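Local coordinates for molybdenum cofactor carrier protein (Chlamydomonas reinhardtii, PDB 2IZ6) that binds and carries the molybdenum cofactor, probably keeping it available for molybdenum enzymes, at the interface of chains A and B and the interface of chains A and C. Numbering follows the deposited sequence. Chains: chain A/B/C, Molybdenum cofactor carrier protein.

Contacts 1 and 2 belong to one two-fold A-B interface. The centres of their C-alpha atoms lie about 9 Å apart, and they share A:Asn104 and B:Thr94. Contact 1 is loop meeting loop, whereas contact 2 sets the 3-10 helix 105-107 of chain A on strand 90-93 of chain B. Contact 3, where helix 141-150 of chain A meets a loop and two helices of chain C, lies about 24 Å from contact 1 and 23 Å from contact 2. Chain A thus meets two neighbours with separate surfaces, which suits the four-copy deposited assembly; the coordinates alone do not prove a biological tetramer.

Contact 1: the interface of chains A and B. Residues chain A 94, 96, 104; chain B 94, 96, 104.
A:Asn104 and B:Asn104 face each other from loops of two chains, each with a backbone in the left-handed helical region (phi and psi both 44°), while A:Leu96 and B:Leu96 meet from extended segments. At the asparagine pair the amides come from opposite directions and are nearly coplanar, their planes 1° apart. The side chain leaves with CG opposite the carbonyl carbon (chi1 -72°), which sends the amide to its twin across the two-fold. The modelled ND2 atoms of A:Asn104 and B:Asn104 are 2.7 Å apart. Two amide nitrogens cannot both donate to each other, so this approach is doubtful as built; flipping one amide would make it an N-H to O bond. OD1 of A:Asn104 and OD1 of B:Asn104 each lie 3.0 Å from water 1. As modelled the water could donate to both, but with one amide flipped it would accept from that one. The same A:Asn104 OD1 also rests 3.8 Å from the CA of B:Thr94, with the twin contact on the other side. Further along the loops the leucines reach toward each other tip to tip, through their CD1 methyls. The threonine hydroxyl braces this segment within its own chain, for the backbone N of A:Leu96 donates to A:Thr94 OG1 at 3.2 Å. The A:Leu96 CD1 to B:Leu96 CD1 separation of 3.3 Å is tighter than usual methyl contact.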
ATOM      1  N   THR A  94      -7.608   4.566   3.784  1.00 30.12           N
ATOM      2  CA  THR A  94      -6.748   3.617   3.021  1.00 29.35           C
ATOM      3  C   THR A  94      -5.807   2.852   3.931  1.00 32.19           C
ATOM      4  O   THR A  94      -5.361   1.738   3.578  1.00 34.01           O
ATOM      5  CB  THR A  94      -5.824   4.329   2.000  1.00 29.79           C
ATOM      6  OG1 THR A  94      -4.982   5.225   2.731  1.00 23.74           O
ATOM      7  CG2 THR A  94      -6.605   5.112   0.926  1.00 27.26           C
ATOM      8  N   LEU A  96      -2.861   3.688   4.519  1.00 35.16           N
ATOM      9  CA  LEU A  96      -1.555   3.668   3.849  1.00 37.26           C
ATOM     10  C   LEU A  96      -0.813   4.933   4.303  1.00 38.52           C
ATOM     11  O   LEU A  96      -1.241   5.630   5.213  1.00 38.97           O
ATOM     12  CB  LEU A  96      -1.690   3.514   2.318  1.00 38.49           C
ATOM     13  CG  LEU A  96      -2.214   2.177   1.710  1.00 38.99           C
ATOM     14  CD1 LEU A  96      -2.267   2.287   0.165  1.00 43.34           C
ATOM     15  CD2 LEU A  96      -1.465   0.977   2.085  1.00 40.68           C
ATOM     16  N   ASN A 104      -6.902   6.757  -4.220  1.00 32.57           N
ATOM     17  CA  ASN A 104      -7.357   5.665  -5.073  1.00 31.71           C
ATOM     18  C   ASN A 104      -7.750   6.148  -6.502  1.00 30.41           C
ATOM     19  O   ASN A 104      -8.759   5.744  -7.108  1.00 30.77           O
ATOM     20  CB  ASN A 104      -8.522   4.899  -4.365  1.00 30.86           C
ATOM     21  CG  ASN A 104      -8.025   4.051  -3.164  1.00 31.11           C
ATOM     22  OD1 ASN A 104      -6.863   3.726  -3.037  1.00 35.86           O
ATOM     23  ND2 ASN A 104      -8.926   3.679  -2.314  1.00 29.54           N
TER
ATOM     24  N   THR B  94      -7.590   0.018  -5.954  1.00 30.12           N
ATOM     25  CA  THR B  94      -6.583   0.405  -4.924  1.00 29.35           C
ATOM     26  C   THR B  94      -5.182   0.462  -5.499  1.00 32.19           C
ATOM     27  O   THR B  94      -4.311   1.179  -4.959  1.00 34.01           O
ATOM     28  CB  THR B  94      -6.492  -0.613  -3.758  1.00 29.79           C
ATOM     29  OG1 THR B  94      -6.118  -1.877  -4.316  1.00 23.74           O
ATOM     30  CG2 THR B  94      -7.819  -0.761  -2.985  1.00 27.26           C
ATOM     31  N   LEU B  96      -3.128  -1.881  -5.374  1.00 35.16           N
ATOM     32  CA  LEU B  96      -2.245  -2.522  -4.392  1.00 37.26           C
ATOM     33  C   LEU B  96      -2.223  -4.018  -4.737  1.00 38.52           C
ATOM     34  O   LEU B  96      -2.709  -4.438  -5.776  1.00 38.97           O
ATOM     35  CB  LEU B  96      -2.664  -2.200  -2.940  1.00 38.49           C
ATOM     36  CG  LEU B  96      -2.513  -0.751  -2.385  1.00 38.99           C
ATOM     37  CD1 LEU B  96      -3.012  -0.695  -0.919  1.00 43.34           C
ATOM     38  CD2 LEU B  96      -1.166  -0.184  -2.460  1.00 40.68           C
ATOM     39  N   ASN B 104     -10.271  -1.577   1.769  1.00 32.57           N
ATOM     40  CA  ASN B 104     -10.261  -0.350   2.558  1.00 31.71           C
ATOM     41  C   ASN B 104     -11.204  -0.430   3.797  1.00 30.41           C
ATOM     42  O   ASN B 104     -11.948   0.503   4.152  1.00 30.77           O
ATOM     43  CB  ASN B 104     -10.595   0.868   1.636  1.00 30.86           C
ATOM     44  CG  ASN B 104      -9.429   1.214   0.673  1.00 31.11           C
ATOM     45  OD1 ASN B 104      -8.290   0.845   0.874  1.00 35.86           O
ATOM     46  ND2 ASN B 104      -9.729   1.948  -0.349  1.00 29.54           N
TER
HETATM   47  O   HOH W   1      -6.063   1.831  -0.869  0.50 37.13           O

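Contact 2: the interface of chains A and B. Residues chain A 15, 104, 106-107; chain B 91-94.
Strand 90-93 of chain B lies against the 3-10 helix 105-107 of chain A, with A:Ser107 and B:Val93 at the centre of the contact. The serine hydroxyl works both ways: A:Ser107 OG accepts the backbone N-H of B:Val93 over 2.8 Å in a nearly straight bond (173° at the hydrogen). It also donates to the carbonyl O of A:Asn104 over 2.7 Å, lying in the carbonyl plane, and this second bond fixes the turn of the hydroxyl. An exchange of A:Ser107 for alanine would probably leave the B:Val93 N-H without its acceptor across the interface and the A:Asn104 carbonyl without this donor. Alongside, water 2 bridges A:Ser107 O at 2.7 Å and B:Pro91 O at 2.9 Å. Apolar groups flank the polar centre. The B:Val93 side chain crosses that of A:Leu106 at about a right angle; its CG1, opposite the backbone N (chi1 -176°), comes within 3.9 Å of A:Leu106 CB. The CG2 methyl of B:Ile92 comes obliquely at the nitrogen end of the A:Asn104 amide as modelled (a doubtful assignment), 3.2 Å from ND2. Repeated with the chains exchanged, this patch ties a strand end of each subunit to its partner and probably fixes how the two pair.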
ATOM      1  N   ILE A  15     -16.787   8.658 -12.346  1.00 23.54           N
ATOM      2  CA  ILE A  15     -16.073   9.131 -11.203  1.00 24.61           C
ATOM      3  C   ILE A  15     -14.962   9.981 -11.774  1.00 24.33           C
ATOM      4  O   ILE A  15     -14.159   9.536 -12.594  1.00 24.12           O
ATOM      5  CB  ILE A  15     -15.499   7.999 -10.412  1.00 24.48           C
ATOM      6  CG1 ILE A  15     -16.631   7.092  -9.865  1.00 24.39           C
ATOM      7  CG2 ILE A  15     -14.652   8.563  -9.238  1.00 24.22           C
ATOM      8  CD1 ILE A  15     -16.103   5.919  -9.061  1.00 26.65           C
ATOM      9  N   ASN A 104      -6.902   6.757  -4.220  1.00 32.57           N
ATOM     10  CA  ASN A 104      -7.357   5.665  -5.073  1.00 31.71           C
ATOM     11  C   ASN A 104      -7.750   6.148  -6.502  1.00 30.41           C
ATOM     12  O   ASN A 104      -8.759   5.744  -7.108  1.00 30.77           O
ATOM     13  CB  ASN A 104      -8.522   4.899  -4.365  1.00 30.86           C
ATOM     14  CG  ASN A 104      -8.025   4.051  -3.164  1.00 31.11           C
ATOM     15  OD1 ASN A 104      -6.863   3.726  -3.037  1.00 35.86           O
ATOM     16  ND2 ASN A 104      -8.926   3.679  -2.314  1.00 29.54           N
ATOM     17  N   LEU A 106      -6.885   5.509  -9.539  1.00 31.73           N
ATOM     18  CA  LEU A 106      -7.194   4.437 -10.567  1.00 30.89           C
ATOM     19  C   LEU A 106      -8.734   4.128 -10.674  1.00 29.58           C
ATOM     20  O   LEU A 106      -9.188   3.457 -11.591  1.00 29.99           O
ATOM     21  CB  LEU A 106      -6.419   3.120 -10.314  1.00 32.58           C
ATOM     22  CG  LEU A 106      -4.877   2.878 -10.435  1.00 37.72           C
ATOM     23  CD1 LEU A 106      -4.526   1.459 -10.164  1.00 38.16           C
ATOM     24  CD2 LEU A 106      -4.349   3.275 -11.815  1.00 43.05           C
ATOM     25  N   SER A 107      -9.509   4.566  -9.711  1.00 28.72           N
ATOM     26  CA  SER A 107     -10.926   4.429  -9.714  1.00 28.66           C
ATOM     27  C   SER A 107     -11.574   5.433 -10.659  1.00 28.13           C
ATOM     28  O   SER A 107     -12.705   5.248 -11.048  1.00 31.30           O
ATOM     29  CB  SER A 107     -11.485   4.679  -8.312  1.00 28.70           C
ATOM     30  OG  SER A 107     -10.747   3.956  -7.306  1.00 29.99           O
TER
ATOM     31  N   PRO B  91     -16.919   1.456  -7.897  1.00 25.00           N
ATOM     32  CA  PRO B  91     -15.733   0.623  -7.884  1.00 26.14           C
ATOM     33  C   PRO B  91     -14.567   1.410  -7.388  1.00 26.60           C
ATOM     34  O   PRO B  91     -14.234   2.416  -8.012  1.00 28.24           O
ATOM     35  CB  PRO B  91     -15.598   0.179  -9.385  1.00 27.46           C
ATOM     36  CG  PRO B  91     -16.791   0.697 -10.100  1.00 26.97           C
ATOM     37  CD  PRO B  91     -17.206   1.909  -9.279  1.00 27.10           C
ATOM     38  N   ILE B  92     -13.946   0.965  -6.316  1.00 24.56           N
ATOM     39  CA  ILE B  92     -12.733   1.575  -5.782  1.00 25.04           C
ATOM     40  C   ILE B  92     -11.573   0.658  -6.189  1.00 25.80           C
ATOM     41  O   ILE B  92     -11.533  -0.514  -5.825  1.00 25.75           O
ATOM     42  CB  ILE B  92     -12.799   1.785  -4.244  1.00 25.25           C
ATOM     43  CG1 ILE B  92     -13.906   2.763  -3.858  1.00 27.17           C
ATOM     44  CG2 ILE B  92     -11.455   2.243  -3.707  1.00 25.83           C
ATOM     45  CD1 ILE B  92     -13.731   4.180  -4.338  1.00 27.95           C
ATOM     46  N   VAL B  93     -10.629   1.206  -6.927  1.00 26.81           N
ATOM     47  CA  VAL B  93      -9.495   0.444  -7.458  1.00 27.75           C
ATOM     48  C   VAL B  93      -8.238   0.914  -6.739  1.00 29.54           C
ATOM     49  O   VAL B  93      -7.863   2.061  -6.887  1.00 28.53           O
ATOM     50  CB  VAL B  93      -9.346   0.676  -8.951  1.00 27.09           C
ATOM     51  CG1 VAL B  93      -8.206  -0.210  -9.528  1.00 29.08           C
ATOM     52  CG2 VAL B  93     -10.555   0.338  -9.675  1.00 28.43           C
ATOM     53  N   THR B  94      -7.590   0.018  -5.954  1.00 30.12           N
ATOM     54  CA  THR B  94      -6.583   0.405  -4.924  1.00 29.35           C
ATOM     55  C   THR B  94      -5.182   0.462  -5.499  1.00 32.19           C
ATOM     56  O   THR B  94      -4.311   1.179  -4.959  1.00 34.01           O
ATOM     57  CB  THR B  94      -6.492  -0.613  -3.758  1.00 29.79           C
ATOM     58  OG1 THR B  94      -6.118  -1.877  -4.316  1.00 23.74           O
ATOM     59  CG2 THR B  94      -7.819  -0.761  -2.985  1.00 27.26           C
TER
HETATM   60  O   HOH W   2     -14.094   2.977 -10.821  1.00 36.74           O

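Contact 3: the interface of chains A and C. Residues chain A 146, 150; chain C 116-118, 121, 143, 147.
A:Phe146 and A:Leu150, from helix 141-150, press on chain C between its own helix 141-150 and the start of helix 118-129, in a Rossmann-like SLOG-family protein. C:Met116, C:Gly117 and C:Pro118 belong to a glycine-rich segment that probably corresponds to the nucleotide- or ligand-binding loop of related proteins. The aromatic contact, repeated with the chains exchanged across the two-fold, pairs A:Phe146 with C:Phe147: the ring centroids are 5.4 Å apart and the planes meet at 68°, edge to face. The rim of C:Phe147 around CE2 points over one face of the A:Phe146 ring, near its CZ end. The CG of A:Leu150, from the same chain, stands over the opposite face toward the rim, so the ring lies between the two groups. Apolar packing surrounds the ring's edge. With CG swung opposite the backbone N (chi1 173°), A:Phe146 extends its ring into chain C. C:Met116 CG and C:Ala121 CB meet the rim in the plane of the ring, the first 3.9 Å from A:Phe146 CE1 and the second 3.8 Å from A:Phe146 CZ. C:Ala143 offers its backbone side as well, its CA lying 3.7 Å from A:Phe146 CD1. Aliphatic contacts to the backbone come from A:Leu150, whose two methyl branches divide the task: CD2 touches the carbonyl carbon C of C:Gly117 at 3.9 Å, and CD1 lies 4.1 Å from C:Pro118 CA, at the start of the helix.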
ATOM      1  N   PHE A 146       6.067  19.077 -19.647  1.00 23.75           N
ATOM      2  CA  PHE A 146       6.621  17.824 -19.132  1.00 24.58           C
ATOM      3  C   PHE A 146       5.634  16.643 -19.254  1.00 23.65           C
ATOM      4  O   PHE A 146       5.938  15.614 -19.864  1.00 25.35           O
ATOM      5  CB  PHE A 146       7.109  17.992 -17.709  1.00 24.46           C
ATOM      6  CG  PHE A 146       7.525  16.666 -17.080  1.00 25.49           C
ATOM      7  CD1 PHE A 146       8.617  15.971 -17.548  1.00 27.58           C
ATOM      8  CD2 PHE A 146       6.763  16.096 -16.060  1.00 26.88           C
ATOM      9  CE1 PHE A 146       8.981  14.708 -16.954  1.00 25.21           C
ATOM     10  CE2 PHE A 146       7.134  14.903 -15.458  1.00 27.92           C
ATOM     11  CZ  PHE A 146       8.195  14.212 -15.912  1.00 25.97           C
ATOM     12  N   LEU A 150       5.501  13.093 -21.566  1.00 28.79           N
ATOM     13  CA  LEU A 150       5.303  11.711 -21.069  1.00 29.16           C
ATOM     14  C   LEU A 150       4.311  10.936 -21.879  1.00 29.16           C
ATOM     15  O   LEU A 150       4.506   9.745 -22.137  1.00 30.81           O
ATOM     16  CB  LEU A 150       4.877  11.624 -19.592  1.00 29.36           C
ATOM     17  CG  LEU A 150       5.879  12.079 -18.546  1.00 28.30           C
ATOM     18  CD1 LEU A 150       5.334  11.842 -17.186  1.00 31.63           C
ATOM     19  CD2 LEU A 150       7.252  11.386 -18.692  1.00 30.00           C
TER
ATOM     20  N   MET C 116      13.910   8.803 -18.023  1.00 25.92           N
ATOM     21  CA  MET C 116      12.612   9.332 -17.538  1.00 25.81           C
ATOM     22  C   MET C 116      11.475   8.616 -18.197  1.00 26.83           C
ATOM     23  O   MET C 116      11.572   8.058 -19.300  1.00 27.95           O
ATOM     24  CB  MET C 116      12.525  10.826 -17.782  1.00 25.63           C
ATOM     25  CG  MET C 116      11.335  11.553 -17.096  1.00 27.66           C
ATOM     26  SD  MET C 116      11.133  11.233 -15.381  1.00 26.86           S
ATOM     27  CE  MET C 116      12.703  11.702 -14.655  1.00 28.41           C
ATOM     28  N   GLY C 117      10.371   8.510 -17.470  1.00 26.09           N
ATOM     29  CA  GLY C 117       9.156   7.835 -17.903  1.00 25.52           C
ATOM     30  C   GLY C 117       8.116   8.053 -16.761  1.00 25.85           C
ATOM     31  O   GLY C 117       8.466   8.575 -15.674  1.00 24.06           O
ATOM     32  N   PRO C 118       6.842   7.727 -17.000  1.00 25.21           N
ATOM     33  CA  PRO C 118       5.802   7.955 -15.953  1.00 24.72           C
ATOM     34  C   PRO C 118       6.163   7.365 -14.599  1.00 24.20           C
ATOM     35  O   PRO C 118       6.097   8.071 -13.550  1.00 24.66           O
ATOM     36  CB  PRO C 118       4.547   7.323 -16.567  1.00 23.79           C
ATOM     37  CG  PRO C 118       4.726   7.597 -17.962  1.00 24.96           C
ATOM     38  CD  PRO C 118       6.218   7.232 -18.216  1.00 26.30           C
ATOM     39  N   ALA C 121       9.048   9.333 -13.016  1.00 24.07           N
ATOM     40  CA  ALA C 121       8.537  10.653 -12.624  1.00 24.19           C
ATOM     41  C   ALA C 121       7.824  10.627 -11.271  1.00 23.64           C
ATOM     42  O   ALA C 121       7.993  11.516 -10.449  1.00 25.19           O
ATOM     43  CB  ALA C 121       7.589  11.181 -13.729  1.00 25.80           C
ATOM     44  N   ALA C 143      12.127  17.563 -18.176  1.00 30.40           N
ATOM     45  CA  ALA C 143      12.157  16.922 -16.886  1.00 28.72           C
ATOM     46  C   ALA C 143      12.952  17.734 -15.920  1.00 26.65           C
ATOM     47  O   ALA C 143      12.528  17.987 -14.837  1.00 25.89           O
ATOM     48  CB  ALA C 143      12.733  15.515 -16.997  1.00 28.75           C
ATOM     49  N   PHE C 147      11.151  19.246 -12.632  1.00 24.68           N
ATOM     50  CA  PHE C 147      11.507  18.927 -11.260  1.00 25.09           C
ATOM     51  C   PHE C 147      12.128  20.048 -10.513  1.00 26.84           C
ATOM     52  O   PHE C 147      11.811  20.258  -9.393  1.00 26.75           O
ATOM     53  CB  PHE C 147      12.303  17.628 -11.196  1.00 24.52           C
ATOM     54  CG  PHE C 147      11.464  16.453 -11.551  1.00 26.51           C
ATOM     55  CD1 PHE C 147      10.381  16.154 -10.729  1.00 29.28           C
ATOM     56  CD2 PHE C 147      11.613  15.747 -12.727  1.00 25.15           C
ATOM     57  CE1 PHE C 147       9.561  15.155 -10.994  1.00 28.27           C
ATOM     58  CE2 PHE C 147      10.734  14.652 -12.981  1.00 26.66           C
ATOM     59  CZ  PHE C 147       9.689  14.418 -12.086  1.00 23.89           C
TER